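Local structure of glycerol uptake operon antiterminator-related protein (1VKF) at residues E74-V79 with V96-N101; V132-L135 with V139-K142; W22-I27 with K46-I51. The protein belongs to the glycerol-3-phosphate responsive antiterminator family and probably helps regulate glycerol uptake genes, though its own function is not established. One frame throughout, in Å; residues are numbered along the deposited sequence.

The three contacts are spread round one TIM-type barrel. Interaction 3 comes first along the chain, then interaction 1, then interaction 2. Interactions 1 and 2 lie on opposite sides of the chain's centre, with their centres about 24 Å apart. Interactions 2 and 3 also lie on opposite sides, about 27 Å between centres. Interactions 1 and 3 are about 22 Å apart between centres, and their nearest atoms come within about 4 Å without touching. Citric acid, probably from the crystallisation liquor, is bound near interactions 2 and 3: the side chain of Leu135 is about 4 Å from one, and Trp22 NE1 hydrogen-bonds to citric acid.

Interaction 1: residues E74-V79 with V96-N101; sequences EAILFV and VVAKKN
Two neighbouring outer helices of the barrel, 73-82 and 92-100, meet here through Ile76 on the first and Val97 and Ala98 on the second. The backbones come nearest at Ile76 CA and Ala98 CA, 6.6 Å apart. The delta methyl of Ile76 does most of the touching. Its CD1 lies 3.6 Å from Val97 CG1 and is nearly as close to Val97 CB. It also comes to 3.8 Å from Ala98 N, so it rests against the helix backbone between the two residues. The other branch of Ile76 is looser, with CG2 4.3 Å from Ala98 CB. In Val97, CG1 is anti to the backbone N (chi1 170°), which places this methyl against Ile76 CD1.

The end of helix 92-100 is tied down beside this packing. Asn101 is the first residue to leave helical geometry, and its ND2 turns back to donate to Val97 O at 2.9 Å. The bond is fairly straight, 161° at the hydrogen. Asn101 N gives a second bond to the same oxygen, from the opposite face of the carbonyl plane. ND2 also bonds Glu73 OE2, which links this helix end to the start of helix 73-82.

The side-chain contacts across the two segments are apolar, and no hydrogen bond crosses. This is consistent with the helices being held here by packing rather than by polar bonds.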
loop_
_atom_site.group_PDB
_atom_site.type_symbol
_atom_site.label_atom_id
_atom_site.label_comp_id
_atom_site.label_asym_id
_atom_site.label_seq_id
_atom_site.Cartn_x
_atom_site.Cartn_y
_atom_site.Cartn_z
ATOM N N GLU A 74 -4.207 -17.392 -8.514
ATOM C CA GLU A 74 -4.243 -17.024 -9.923
ATOM C C GLU A 74 -4.364 -15.509 -10.149
ATOM O O GLU A 74 -3.649 -14.962 -10.992
ATOM C CB GLU A 74 -5.353 -17.783 -10.674
ATOM C CG GLU A 74 -5.261 -19.297 -10.600
ATOM C CD GLU A 74 -5.876 -19.943 -9.361
ATOM O OE1 GLU A 74 -6.305 -19.246 -8.404
ATOM O OE2 GLU A 74 -5.894 -21.198 -9.331
ATOM N N ALA A 75 -5.182 -14.828 -9.343
ATOM C CA ALA A 75 -5.264 -13.375 -9.385
ATOM C C ALA A 75 -3.942 -12.706 -9.053
ATOM O O ALA A 75 -3.496 -11.780 -9.739
ATOM C CB ALA A 75 -6.359 -12.859 -8.486
ATOM N N ILE A 76 -3.270 -13.204 -8.019
ATOM C CA ILE A 76 -1.979 -12.617 -7.620
ATOM C C ILE A 76 -0.921 -12.813 -8.715
ATOM O O ILE A 76 -0.190 -11.859 -9.064
ATOM C CB ILE A 76 -1.471 -13.234 -6.297
ATOM C CG1 ILE A 76 -2.352 -12.883 -5.103
ATOM C CG2 ILE A 76 -0.037 -12.820 -6.052
ATOM C CD1 ILE A 76 -2.278 -13.903 -3.987
ATOM N N LEU A 77 -0.876 -14.019 -9.301
ATOM C CA LEU A 77 0.026 -14.322 -10.420
ATOM C C LEU A 77 -0.304 -13.485 -11.658
ATOM O O LEU A 77 0.625 -13.088 -12.359
ATOM C CB LEU A 77 0.039 -15.807 -10.804
ATOM C CG LEU A 77 0.629 -16.669 -9.699
ATOM C CD1 LEU A 77 0.498 -18.141 -10.060
ATOM C CD2 LEU A 77 2.061 -16.254 -9.395
ATOM N N PHE A 78 -1.585 -13.133 -11.929
ATOM C CA PHE A 78 -1.940 -12.259 -12.984
ATOM C C PHE A 78 -1.392 -10.856 -12.798
ATOM O O PHE A 78 -0.866 -10.261 -13.739
ATOM C CB PHE A 78 -3.482 -12.190 -13.081
ATOM C CG PHE A 78 -4.001 -11.319 -14.162
ATOM C CD1 PHE A 78 -4.185 -9.996 -13.896
ATOM C CD2 PHE A 78 -4.259 -11.845 -15.417
ATOM C CE1 PHE A 78 -4.685 -9.135 -14.897
ATOM C CE2 PHE A 78 -4.774 -11.017 -16.426
ATOM C CZ PHE A 78 -4.960 -9.661 -16.157
ATOM N N VAL A 79 -1.480 -10.358 -11.566
ATOM C CA VAL A 79 -0.990 -9.043 -11.266
ATOM C C VAL A 79 0.577 -9.044 -11.407
ATOM O O VAL A 79 1.142 -8.072 -11.924
ATOM C CB VAL A 79 -1.469 -8.605 -9.845
ATOM C CG1 VAL A 79 -0.775 -7.339 -9.438
ATOM C CG2 VAL A 79 -2.980 -8.422 -9.885
ATOM N N VAL A 96 -1.067 -14.266 2.416
ATOM C CA VAL A 96 -0.324 -15.509 2.664
ATOM C C VAL A 96 0.087 -16.132 1.316
ATOM O O VAL A 96 1.202 -16.616 1.157
ATOM C CB VAL A 96 -1.112 -16.558 3.541
ATOM C CG1 VAL A 96 -0.333 -17.849 3.691
ATOM C CG2 VAL A 96 -1.374 -16.001 4.932
ATOM N N VAL A 97 -0.801 -16.102 0.343
ATOM C CA VAL A 97 -0.536 -16.739 -0.918
ATOM C C VAL A 97 0.563 -15.947 -1.646
ATOM O O VAL A 97 1.420 -16.516 -2.294
ATOM C CB VAL A 97 -1.849 -16.853 -1.779
ATOM C CG1 VAL A 97 -1.516 -17.299 -3.187
ATOM C CG2 VAL A 97 -2.799 -17.834 -1.157
ATOM N N ALA A 98 0.517 -14.617 -1.580
ATOM C CA ALA A 98 1.542 -13.799 -2.211
ATOM C C ALA A 98 2.881 -14.184 -1.627
ATOM O O ALA A 98 3.787 -14.474 -2.354
ATOM C CB ALA A 98 1.283 -12.349 -2.016
ATOM N N LYS A 99 2.963 -14.184 -0.312
ATOM C CA LYS A 99 4.196 -14.505 0.405
ATOM C C LYS A 99 4.747 -15.892 0.039
ATOM O O LYS A 99 5.931 -16.036 -0.212
ATOM C CB LYS A 99 3.924 -14.397 1.911
ATOM C CG LYS A 99 5.127 -14.644 2.798
ATOM C CD LYS A 99 4.677 -14.691 4.263
ATOM C CE LYS A 99 5.801 -14.457 5.253
ATOM N NZ LYS A 99 5.191 -14.022 6.531
ATOM N N LYS A 100 3.872 -16.887 0.009
ATOM C CA LYS A 100 4.211 -18.262 -0.377
ATOM C C LYS A 100 4.835 -18.337 -1.785
ATOM O O LYS A 100 5.649 -19.224 -2.066
ATOM C CB LYS A 100 2.943 -19.114 -0.373
ATOM C CG LYS A 100 2.598 -19.668 1.009
ATOM N N ASN A 101 4.431 -17.419 -2.662
ATOM C CA ASN A 101 4.929 -17.375 -4.028
ATOM C C ASN A 101 6.069 -16.386 -4.236
ATOM O O ASN A 101 6.472 -16.132 -5.388
ATOM C CB ASN A 101 3.774 -17.042 -4.975
ATOM C CG ASN A 101 2.894 -18.223 -5.238
ATOM O OD1 ASN A 101 3.266 -19.090 -6.049
ATOM N ND2 ASN A 101 1.745 -18.316 -4.530
#

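Interaction 2: residues V132-L135 with V139-K142; sequences VEVL and VAPK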
loop_
_atom_site.group_PDB
_atom_site.type_symbol
_atom_site.label_atom_id
_atom_site.label_comp_id
_atom_site.label_asym_id
_atom_site.label_seq_id
_atom_site.Cartn_x
_atom_site.Cartn_y
_atom_site.Cartn_z
ATOM N N VAL A 132 2.840 -3.299 6.886
ATOM C CA VAL A 132 1.431 -3.068 7.117
ATOM C C VAL A 132 1.099 -1.622 6.738
ATOM O O VAL A 132 1.867 -0.729 7.080
ATOM C CB VAL A 132 1.064 -3.257 8.631
ATOM C CG1 VAL A 132 -0.403 -3.066 8.806
ATOM C CG2 VAL A 132 1.472 -4.611 9.132
ATOM N N GLU A 133 -0.017 -1.411 6.059
ATOM C CA GLU A 133 -0.577 -0.086 5.803
ATOM C C GLU A 133 -1.742 0.174 6.739
ATOM O O GLU A 133 -2.767 -0.506 6.683
ATOM C CB GLU A 133 -0.996 0.076 4.354
ATOM C CG GLU A 133 -1.479 1.501 4.000
ATOM C CD GLU A 133 -1.901 1.611 2.553
ATOM O OE1 GLU A 133 -2.881 0.952 2.197
ATOM O OE2 GLU A 133 -1.267 2.384 1.823
ATOM N N VAL A 134 -1.568 1.166 7.583
ATOM C CA VAL A 134 -2.572 1.498 8.616
ATOM C C VAL A 134 -3.364 2.707 8.195
ATOM O O VAL A 134 -2.806 3.761 7.886
ATOM C CB VAL A 134 -1.926 1.752 9.961
ATOM C CG1 VAL A 134 -2.985 2.192 10.974
ATOM C CG2 VAL A 134 -1.159 0.518 10.433
ATOM N N LEU A 135 -4.686 2.567 8.241
ATOM C CA LEU A 135 -5.619 3.635 7.916
ATOM C C LEU A 135 -6.595 3.893 9.089
ATOM O O LEU A 135 -6.968 2.935 9.779
ATOM C CB LEU A 135 -6.439 3.299 6.684
ATOM C CG LEU A 135 -5.669 2.930 5.395
ATOM C CD1 LEU A 135 -5.505 1.464 5.256
ATOM C CD2 LEU A 135 -6.459 3.526 4.228
ATOM N N VAL A 139 -3.913 7.635 13.160
ATOM C CA VAL A 139 -3.713 6.598 14.187
ATOM C C VAL A 139 -2.612 5.620 13.863
ATOM O O VAL A 139 -2.319 4.740 14.664
ATOM C CB VAL A 139 -5.036 5.865 14.533
ATOM C CG1 VAL A 139 -6.100 6.913 14.995
ATOM C CG2 VAL A 139 -5.551 5.090 13.330
ATOM N N ALA A 140 -1.922 5.789 12.717
ATOM C CA ALA A 140 -0.791 4.912 12.392
ATOM C C ALA A 140 0.332 4.919 13.442
ATOM O O ALA A 140 0.845 3.869 13.768
ATOM C CB ALA A 140 -0.236 5.176 11.000
ATOM N N PRO A 141 0.724 6.075 13.975
ATOM C CA PRO A 141 1.769 6.107 15.011
ATOM C C PRO A 141 1.436 5.275 16.239
ATOM O O PRO A 141 2.305 4.539 16.721
ATOM C CB PRO A 141 1.869 7.583 15.347
ATOM C CG PRO A 141 1.497 8.262 14.035
ATOM C CD PRO A 141 0.334 7.429 13.549
ATOM N N LYS A 142 0.185 5.344 16.676
ATOM C CA LYS A 142 -0.297 4.577 17.821
ATOM C C LYS A 142 -0.139 3.116 17.574
ATOM O O LYS A 142 0.256 2.373 18.476
ATOM C CB LYS A 142 -1.801 4.779 18.030
ATOM C CG LYS A 142 -2.212 6.049 18.519
ATOM C CD LYS A 142 -3.534 5.883 19.295
ATOM C CE LYS A 142 -3.588 6.880 20.418
ATOM N NZ LYS A 142 -4.958 7.317 20.647
#
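Apolar packing of Val134 on Ala140 carries this contact. Val134, on strand 131-135, points toward the helix that follows it. Its CG1 lies 3.8 Å from Ala140 CA, and its CB is 4.0 Å from Ala140 CB. The valine thus meets the alanine with its branch point as well as one methyl. CG1 is anti to the backbone N (chi1 176°), and this turns it over the alpha carbon of Ala140. The small alanine side chain lets the backbones come near, with 5.4 Å between Val134 CA and Ala140 CA.

Two further contacts to the backbone are longer. Val134 CG1 reaches Val139 C at 4.5 Å, just ahead of the helix. Val139 CG2 lies 4.4 Å from Leu135 O, at the end of the strand. Both are loose van der Waals contacts.

Polar bonding joins the strand to its neighbours, and no hydrogen bond crosses between the two segments. The backbone of Val134 pairs with Ile153 and Ala155 of strand 151-155. Glu133 points away from the helix, and its OE1 forms a salt bridge with Arg108 NE on strand 105-110. Leu135 also points away, and its side chain is about 4 Å from a bound citric acid, probably from the crystallisation liquor.

Neighbouring side chains extend the apolar layer. Val134 touches Val152, and Ala140 touches Ala154, both on strand 151-155. The arrangement is that of a beta-alpha-beta unit, made of strand 131-135, helix 140-144 and strand 151-155. Small apolar residues pack the helix on the outside of the parallel sheet, as in TIM-type barrels.

Interaction 3: residues W22-I27 with K46-I51; sequences WDMDSI and KFHLKI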
loop_
_atom_site.group_PDB
_atom_site.type_symbol
_atom_site.label_atom_id
_atom_site.label_comp_id
_atom_site.label_asym_id
_atom_site.label_seq_id
_atom_site.Cartn_x
_atom_site.Cartn_y
_atom_site.Cartn_z
ATOM N N TRP A 22 -5.070 7.086 -8.238
ATOM C CA TRP A 22 -6.465 6.603 -8.383
ATOM C C TRP A 22 -6.888 6.529 -9.842
ATOM O O TRP A 22 -7.858 5.864 -10.193
ATOM C CB TRP A 22 -7.417 7.522 -7.633
ATOM C CG TRP A 22 -7.451 7.213 -6.209
ATOM C CD1 TRP A 22 -6.882 7.952 -5.185
ATOM C CD2 TRP A 22 -8.037 6.065 -5.599
ATOM N NE1 TRP A 22 -7.111 7.326 -3.981
ATOM C CE2 TRP A 22 -7.827 6.173 -4.202
ATOM C CE3 TRP A 22 -8.742 4.942 -6.089
ATOM C CZ2 TRP A 22 -8.276 5.213 -3.303
ATOM C CZ3 TRP A 22 -9.219 4.028 -5.198
ATOM C CH2 TRP A 22 -8.971 4.147 -3.810
ATOM N N ASP A 23 -6.230 7.281 -10.683
ATOM C CA ASP A 23 -6.487 7.093 -12.090
ATOM C C ASP A 23 -5.272 7.450 -12.908
ATOM O O ASP A 23 -4.312 8.063 -12.421
ATOM C CB ASP A 23 -7.756 7.838 -12.553
ATOM C CG ASP A 23 -7.474 9.241 -12.948
ATOM O OD1 ASP A 23 -6.840 9.895 -12.117
ATOM O OD2 ASP A 23 -7.807 9.764 -14.058
HETATM N N MSE A 24 -5.321 6.997 -14.147
HETATM C CA MSE A 24 -4.165 6.930 -15.027
HETATM C C MSE A 24 -4.338 7.804 -16.266
HETATM O O MSE A 24 -3.531 7.751 -17.190
HETATM C CB MSE A 24 -3.968 5.480 -15.453
HETATM C CG MSE A 24 -3.525 4.623 -14.311
HETATM SE SE MSE A 24 -1.718 5.079 -13.666
HETATM C CE MSE A 24 -0.665 4.877 -15.377
ATOM N N ASP A 25 -5.392 8.600 -16.306
ATOM C CA ASP A 25 -5.635 9.435 -17.492
ATOM C C ASP A 25 -4.783 10.686 -17.347
ATOM O O ASP A 25 -3.961 10.971 -18.217
ATOM C CB ASP A 25 -7.123 9.769 -17.663
ATOM C CG ASP A 25 -7.447 10.385 -19.048
ATOM O OD1 ASP A 25 -6.638 11.182 -19.579
ATOM O OD2 ASP A 25 -8.500 10.141 -19.681
ATOM N N SER A 26 -4.957 11.414 -16.248
ATOM C CA SER A 26 -4.188 12.635 -16.020
ATOM C C SER A 26 -3.267 12.325 -14.869
ATOM O O SER A 26 -3.743 12.089 -13.758
ATOM C CB SER A 26 -5.097 13.824 -15.678
ATOM O OG SER A 26 -6.071 14.042 -16.686
ATOM N N ILE A 27 -1.959 12.282 -15.141
ATOM C CA ILE A 27 -0.995 11.838 -14.155
ATOM C C ILE A 27 -0.025 12.937 -13.767
ATOM O O ILE A 27 0.147 13.181 -12.585
ATOM C CB ILE A 27 -0.220 10.621 -14.673
ATOM C CG1 ILE A 27 -1.194 9.492 -15.056
ATOM C CG2 ILE A 27 0.731 10.122 -13.629
ATOM C CD1 ILE A 27 -0.501 8.277 -15.677
ATOM N N LYS A 46 -1.983 -4.066 -17.288
ATOM C CA LYS A 46 -0.648 -4.195 -17.852
ATOM C C LYS A 46 -0.182 -2.877 -18.500
ATOM O O LYS A 46 0.985 -2.510 -18.401
ATOM C CB LYS A 46 -0.616 -5.333 -18.873
ATOM C CG LYS A 46 0.832 -5.646 -19.343
ATOM C CD LYS A 46 0.867 -6.708 -20.458
ATOM C CE LYS A 46 2.276 -7.275 -20.608
ATOM N NZ LYS A 46 2.646 -8.141 -19.447
ATOM N N PHE A 47 -1.069 -2.147 -19.137
ATOM C CA PHE A 47 -0.709 -0.890 -19.765
ATOM C C PHE A 47 -0.435 0.184 -18.719
ATOM O O PHE A 47 0.476 0.990 -18.849
ATOM C CB PHE A 47 -1.837 -0.402 -20.644
ATOM C CG PHE A 47 -2.274 -1.394 -21.694
ATOM C CD1 PHE A 47 -1.350 -2.017 -22.524
ATOM C CD2 PHE A 47 -3.630 -1.669 -21.879
ATOM C CE1 PHE A 47 -1.769 -2.925 -23.499
ATOM C CE2 PHE A 47 -4.051 -2.584 -22.860
ATOM C CZ PHE A 47 -3.117 -3.213 -23.653
ATOM N N HIS A 48 -1.259 0.190 -17.682
ATOM C CA HIS A 48 -1.051 1.103 -16.562
ATOM C C HIS A 48 0.307 0.859 -15.933
ATOM O O HIS A 48 1.073 1.823 -15.669
ATOM C CB HIS A 48 -2.168 0.975 -15.531
ATOM C CG HIS A 48 -3.507 1.413 -16.038
ATOM N ND1 HIS A 48 -4.682 1.060 -15.396
ATOM C CD2 HIS A 48 -3.870 2.187 -17.092
ATOM C CE1 HIS A 48 -5.706 1.598 -16.035
ATOM N NE2 HIS A 48 -5.243 2.293 -17.064
ATOM N N LEU A 49 0.635 -0.400 -15.678
ATOM C CA LEU A 49 1.921 -0.733 -15.094
ATOM C C LEU A 49 3.122 -0.390 -15.985
ATOM O O LEU A 49 4.144 0.088 -15.487
ATOM C CB LEU A 49 2.007 -2.194 -14.698
ATOM C CG LEU A 49 1.049 -2.530 -13.524
ATOM C CD1 LEU A 49 0.895 -4.003 -13.331
ATOM C CD2 LEU A 49 1.623 -1.925 -12.244
ATOM N N LYS A 50 3.010 -0.638 -17.280
ATOM C CA LYS A 50 4.051 -0.231 -18.224
ATOM C C LYS A 50 4.343 1.275 -18.108
ATOM O O LYS A 50 5.510 1.661 -18.109
ATOM C CB LYS A 50 3.637 -0.551 -19.655
ATOM C CG LYS A 50 4.600 0.025 -20.700
ATOM C CD LYS A 50 4.596 -0.728 -21.994
ATOM C CE LYS A 50 5.714 -0.225 -22.955
ATOM N NZ LYS A 50 7.002 0.010 -22.250
ATOM N N ILE A 51 3.308 2.109 -18.040
ATOM C CA ILE A 51 3.493 3.568 -17.938
ATOM C C ILE A 51 4.349 3.866 -16.678
ATOM O O ILE A 51 5.300 4.663 -16.712
ATOM C CB ILE A 51 2.156 4.341 -17.921
ATOM C CG1 ILE A 51 1.466 4.297 -19.273
ATOM C CG2 ILE A 51 2.377 5.785 -17.419
ATOM C CD1 ILE A 51 -0.064 4.661 -19.169
#
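Met24, a selenomethionine, has CG anti to its carbonyl carbon (chi1 -69°), which sets CG over the His48 ring; bends at chi2 (-67°) and chi3 (-56°) then carry CE to Ile51. The His48 ring turns one face to Met24. The CG of Met24 stands over the ring centre, 3.7 Å from the His48 centroid, in a CH-pi contact. Met24 CB lies toward the CD2 and NE2 atoms of the ring, 3.7 Å from His48 CD2. The selenium is oblique to the ring: Met24 SE is 5.2 Å from the His48 centroid.

Beyond the ring, Met24 CE comes to 3.5 Å from His48 O. The same methyl meets Ile51 tip to tip, with CE 3.8 Å from Ile51 CG2. Ile27 CD1 touches that CG2 more loosely, at 4.2 Å.

The ring has a polar tie as well, since His48 ND1 hydrogen-bonds to Ser40 OG. With an alanine here in place of His48, Met24 CG would probably lose the ring face it lies on, and Ser40 OG its histidine partner.

The contact lies at the surface. The loop 22-27, between strands 16-21 and 34-41, rests on helix 45-54. Met24 also touches Leu37 of strand 34-41, while Leu49, facing away from the loop, packs helix 45-54 on strand 58-62.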